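Local atomic coordinates of glucoamylase (Thermoanaerobacterium thermosaccharolyticum, PDB entry 1LF6), a protein that hydrolyses alpha-1,4-linked glucose residues one after another from the non-reducing ends of glucan chains, releasing beta-D-glucose. Residues T567-S572 against E625-E630; G596-L601 against V638-G643. One frame throughout, in Å; residues are numbered along the deposited sequence.

Interaction 1. Residues T567-S572 against E625-E630; sequences TPKGPS and EKFANE
Lys569 lies across the last turn of helix 618-627, touching both Lys626 and Phe627. Its CB rests against the Phe627 ring, 3.6 Å from CE2 and slightly farther from CD2. The chain then bends at CG (chi2 -83°), which carries CD to the helix backbone, where Lys569 CD meets Lys626 O at 3.7 Å and also reaches Lys626 CB. Beyond it the chain is extended: CE stays beside the same carbonyl, and Lys569 NZ ends 3.7 Å from Lys626 O. In return, CD of Lys626 packs on Lys569 O at 3.5 Å, while the Lys626 amino end leads away from the hairpin. Thr567 to Gly570 form the type I turn of a two-stranded beta-hairpin, strands 564-567 and 570-573, within the glycosyl hydrolase family 15 region. The backbone angles of Gly570 would jam a CB against the preceding carbonyl oxygen. Its own carbonyl is gripped twice by Thr567, through N and through OG1, the latter at 2.6 Å between Thr567 OG1 and Gly570 O and directed at a lone pair. The same OG1 sits at the ring edge, 3.5 Å from Phe627 CE2. Pro571 O lies in the ring plane, 3.7 Å from Phe627 CE1, and Ser572 CB comes up obliquely to CZ. An alanine in place of Phe627 would probably open a gap beneath the turn, leaving Thr567, Ser572 and CB of Lys569 without their aromatic partner. Pro571 O and Ser572 OG both hydrogen-bond to Thr603 of helix 600-612, a helix that also packs on the ring.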
# COMPACT_ATOMS: atom_id res chain seq x y z
N THR A 567 7.41 19.30 -11.69
CA THR A 567 8.65 18.63 -11.31
C THR A 567 9.38 18.19 -12.58
O THR A 567 8.81 18.21 -13.67
CB THR A 567 8.38 17.35 -10.49
OG1 THR A 567 7.86 16.35 -11.37
CG2 THR A 567 7.38 17.62 -9.38
N PRO A 568 10.65 17.79 -12.45
CA PRO A 568 11.35 17.35 -13.66
C PRO A 568 10.80 16.02 -14.20
O PRO A 568 11.31 15.50 -15.19
CB PRO A 568 12.81 17.27 -13.21
CG PRO A 568 12.73 17.06 -11.75
CD PRO A 568 11.58 17.94 -11.32
N LYS A 569 9.77 15.49 -13.55
CA LYS A 569 9.13 14.24 -13.98
C LYS A 569 7.75 14.56 -14.54
O LYS A 569 7.07 13.69 -15.11
CB LYS A 569 8.95 13.28 -12.79
CG LYS A 569 10.21 12.86 -12.08
CD LYS A 569 10.89 11.70 -12.79
CE LYS A 569 11.97 11.10 -11.89
NZ LYS A 569 12.47 9.80 -12.42
N GLY A 570 7.33 15.80 -14.37
CA GLY A 570 6.02 16.22 -14.83
C GLY A 570 5.28 16.99 -13.75
O GLY A 570 5.82 17.25 -12.68
N PRO A 571 4.02 17.38 -14.00
CA PRO A 571 3.28 18.13 -13.00
C PRO A 571 2.58 17.29 -11.94
O PRO A 571 2.16 16.16 -12.20
CB PRO A 571 2.29 18.91 -13.84
CG PRO A 571 1.90 17.87 -14.85
CD PRO A 571 3.24 17.26 -15.25
N SER A 572 2.46 17.86 -10.75
CA SER A 572 1.73 17.23 -9.66
C SER A 572 1.21 18.35 -8.76
O SER A 572 1.59 19.51 -8.93
CB SER A 572 2.61 16.27 -8.85
OG SER A 572 1.79 15.39 -8.09
N GLU A 625 3.82 7.61 -14.92
CA GLU A 625 4.77 6.55 -15.23
C GLU A 625 6.17 6.90 -14.73
O GLU A 625 6.86 6.05 -14.19
CB GLU A 625 4.79 6.28 -16.75
CG GLU A 625 3.51 5.62 -17.23
CD GLU A 625 3.40 5.54 -18.74
OE1 GLU A 625 2.36 5.05 -19.22
OE2 GLU A 625 4.34 5.97 -19.45
N LYS A 626 6.56 8.16 -14.90
CA LYS A 626 7.87 8.60 -14.46
C LYS A 626 7.93 8.72 -12.94
O LYS A 626 9.00 8.60 -12.35
CB LYS A 626 8.22 9.94 -15.13
CG LYS A 626 8.18 9.90 -16.66
CD LYS A 626 8.43 11.26 -17.27
CE LYS A 626 8.10 11.29 -18.76
NZ LYS A 626 8.86 10.25 -19.50
N PHE A 627 6.78 8.96 -12.31
CA PHE A 627 6.74 9.08 -10.85
C PHE A 627 6.97 7.72 -10.20
O PHE A 627 7.44 7.63 -9.06
CB PHE A 627 5.40 9.66 -10.40
CG PHE A 627 5.31 11.16 -10.53
CD1 PHE A 627 4.13 11.76 -10.95
CD2 PHE A 627 6.41 11.97 -10.24
CE1 PHE A 627 4.04 13.15 -11.08
CE2 PHE A 627 6.33 13.36 -10.37
CZ PHE A 627 5.15 13.95 -10.79
N ALA A 628 6.63 6.65 -10.92
CA ALA A 628 6.80 5.31 -10.40
C ALA A 628 8.30 5.04 -10.28
O ALA A 628 9.09 5.60 -11.04
CB ALA A 628 6.14 4.28 -11.34
N ASN A 629 8.69 4.19 -9.33
CA ASN A 629 10.10 3.87 -9.17
C ASN A 629 10.53 2.75 -10.12
O ASN A 629 9.78 2.34 -11.01
CB ASN A 629 10.43 3.48 -7.72
CG ASN A 629 9.71 2.23 -7.25
OD1 ASN A 629 9.32 1.38 -8.05
ND2 ASN A 629 9.55 2.10 -5.94
N GLU A 630 11.75 2.27 -9.91
CA GLU A 630 12.33 1.22 -10.73
C GLU A 630 11.49 -0.06 -10.71
O GLU A 630 11.44 -0.78 -11.69
CB GLU A 630 13.75 0.93 -10.26
CG GLU A 630 14.49 -0.09 -11.08
CD GLU A 630 15.96 -0.11 -10.74
OE1 GLU A 630 16.76 0.51 -11.48
OE2 GLU A 630 16.31 -0.72 -9.71

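Interaction 2. Residues G596-L601 against V638-G643; sequences GRLWPL and VWEDTG
A bend at chi2 (-67°) sets CD of Arg597 beside the carboxylate of Glu640, whose own chi2 of 91° turns its CD toward the arginine. Arg597 NH1 donates to the syn lone pair of Glu640 OE2 at 3.2 Å, the stronger arm of a salt bridge; the bond from the same nitrogen to OE1 is weak. Guanidinium and carboxylate planes stand 88° apart, and the two side chains cross at about a right angle. Over one guanidinium face lies CZ3 of Trp639, 3.5 Å from Arg597 CZ and above the centre of the group, with the two planes tilted well away from parallel. Further bonds fix both charges: Arg597 NH2 to Glu583 O, and Glu640 OE1 to Tyr574 OH. Trp639 also takes part in a cation-pi contact with Lys586.

The backbones join in a single antiparallel beta bridge, a hydrogen-bonded pair: Val638 N donates to Leu598 O at 2.8 Å, and Leu598 N to Val638 O at 3.2 Å. Beside it, Leu598 CB packs on Val638 CG2 at 3.8 Å, and Leu598 CD2 lies 3.6 Å from Glu640 CA. The side chain of Arg597 is about 7 Å from that of Trp325, which puts the arginine close to the probable substrate-binding site. Leu598 also packs against strand 564-567, Pro600 and Val638 both touch Phe627 of helix 618-627, and Leu601, in the first turn of helix 600-612, meets helix 653-668.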
# COMPACT_ATOMS: atom_id res chain seq x y z
N GLY A 596 3.48 18.56 3.79
CA GLY A 596 2.87 17.70 2.79
C GLY A 596 3.53 17.87 1.44
O GLY A 596 3.84 18.99 1.04
N ARG A 597 3.75 16.78 0.72
CA ARG A 597 4.40 16.88 -0.57
C ARG A 597 3.44 16.62 -1.73
O ARG A 597 2.23 16.65 -1.55
CB ARG A 597 5.61 15.93 -0.60
CG ARG A 597 6.57 16.15 0.57
CD ARG A 597 7.29 17.52 0.52
NE ARG A 597 8.07 17.79 1.73
CZ ARG A 597 8.97 18.77 1.85
NH1 ARG A 597 9.22 19.58 0.83
NH2 ARG A 597 9.61 18.95 3.00
N LEU A 598 3.99 16.39 -2.92
CA LEU A 598 3.20 16.16 -4.12
C LEU A 598 2.65 14.74 -4.22
O LEU A 598 3.34 13.78 -3.94
CB LEU A 598 4.05 16.47 -5.36
CG LEU A 598 4.15 17.92 -5.85
CD1 LEU A 598 3.92 18.92 -4.74
CD2 LEU A 598 5.52 18.12 -6.49
N TRP A 599 1.39 14.64 -4.66
CA TRP A 599 0.75 13.34 -4.78
C TRP A 599 0.53 12.91 -6.23
O TRP A 599 -0.28 13.50 -6.94
CB TRP A 599 -0.61 13.35 -4.07
CG TRP A 599 -0.52 13.39 -2.57
CD1 TRP A 599 0.22 14.25 -1.81
CD2 TRP A 599 -1.23 12.56 -1.65
NE1 TRP A 599 0.01 14.01 -0.47
CE2 TRP A 599 -0.88 12.97 -0.34
CE3 TRP A 599 -2.14 11.50 -1.80
CZ2 TRP A 599 -1.40 12.36 0.81
CZ3 TRP A 599 -2.66 10.89 -0.65
CH2 TRP A 599 -2.28 11.33 0.63
N PRO A 600 1.27 11.89 -6.69
CA PRO A 600 1.03 11.49 -8.08
C PRO A 600 -0.45 11.14 -8.27
O PRO A 600 -0.97 11.21 -9.38
CB PRO A 600 1.98 10.30 -8.27
CG PRO A 600 2.48 9.95 -6.88
CD PRO A 600 2.48 11.25 -6.15
N LEU A 601 -1.11 10.77 -7.18
CA LEU A 601 -2.54 10.45 -7.23
C LEU A 601 -3.29 11.65 -7.82
O LEU A 601 -4.17 11.48 -8.66
CB LEU A 601 -3.08 10.18 -5.82
CG LEU A 601 -4.60 10.15 -5.62
CD1 LEU A 601 -5.23 9.04 -6.45
CD2 LEU A 601 -4.92 9.96 -4.15
N VAL A 638 5.74 12.42 -3.64
CA VAL A 638 7.04 12.61 -4.27
C VAL A 638 7.55 14.03 -3.97
O VAL A 638 6.75 14.94 -3.72
CB VAL A 638 6.99 12.43 -5.81
CG1 VAL A 638 6.55 11.01 -6.16
CG2 VAL A 638 6.05 13.46 -6.43
N TRP A 639 8.87 14.22 -4.00
CA TRP A 639 9.48 15.52 -3.74
C TRP A 639 9.26 16.51 -4.88
O TRP A 639 9.18 16.12 -6.04
CB TRP A 639 10.99 15.36 -3.52
CG TRP A 639 11.35 14.57 -2.30
CD1 TRP A 639 11.70 13.25 -2.26
CD2 TRP A 639 11.44 15.06 -0.96
NE1 TRP A 639 12.01 12.89 -0.97
CE2 TRP A 639 11.86 13.99 -0.15
CE3 TRP A 639 11.21 16.31 -0.37
CZ2 TRP A 639 12.06 14.12 1.22
CZ3 TRP A 639 11.40 16.43 1.01
CH2 TRP A 639 11.82 15.34 1.78
N GLU A 640 9.18 17.79 -4.54
CA GLU A 640 8.97 18.83 -5.54
C GLU A 640 10.17 19.07 -6.45
O GLU A 640 10.01 19.34 -7.64
CB GLU A 640 8.64 20.19 -4.90
CG GLU A 640 7.46 20.22 -3.95
CD GLU A 640 7.86 19.95 -2.52
OE1 GLU A 640 7.19 20.50 -1.62
OE2 GLU A 640 8.82 19.18 -2.30
N ASP A 641 11.38 18.97 -5.89
CA ASP A 641 12.58 19.23 -6.67
C ASP A 641 13.02 18.13 -7.63
O ASP A 641 13.49 18.42 -8.73
CB ASP A 641 13.75 19.59 -5.72
CG ASP A 641 14.15 18.45 -4.82
OD1 ASP A 641 13.31 17.55 -4.58
OD2 ASP A 641 15.29 18.45 -4.33
N THR A 642 12.85 16.87 -7.24
CA THR A 642 13.28 15.77 -8.10
C THR A 642 12.15 14.89 -8.62
O THR A 642 12.35 14.11 -9.55
CB THR A 642 14.25 14.85 -7.36
OG1 THR A 642 13.54 14.21 -6.29
CG2 THR A 642 15.43 15.64 -6.81
N GLY A 643 10.98 14.99 -8.00
CA GLY A 643 9.87 14.16 -8.42
C GLY A 643 10.08 12.73 -7.96
O GLY A 643 9.34 11.84 -8.35

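Interaction 2 is buried, whereas interaction 1 is partly exposed, with its lysines toward the outside and its phenylalanine inside. Their centres lie 8 Å apart and their segments alternate along the chain. Interaction 1 sets a hairpin against a helix end through packing around one ring, with no hydrogen bond between its segments; interaction 2 ties the approach to helix 600-612 to a loop by backbone bonds and a salt bridge. Phe627 is common ground: its CD2 also lies 3.5 Å from Gly643 O of the other contact. Thr567 CG2 meets Leu598 CD2 at 3.5 Å, continuing the apolar packing from hairpin to loop. Interaction 2 alone approaches the probable substrate site; interaction 1 lies away from it.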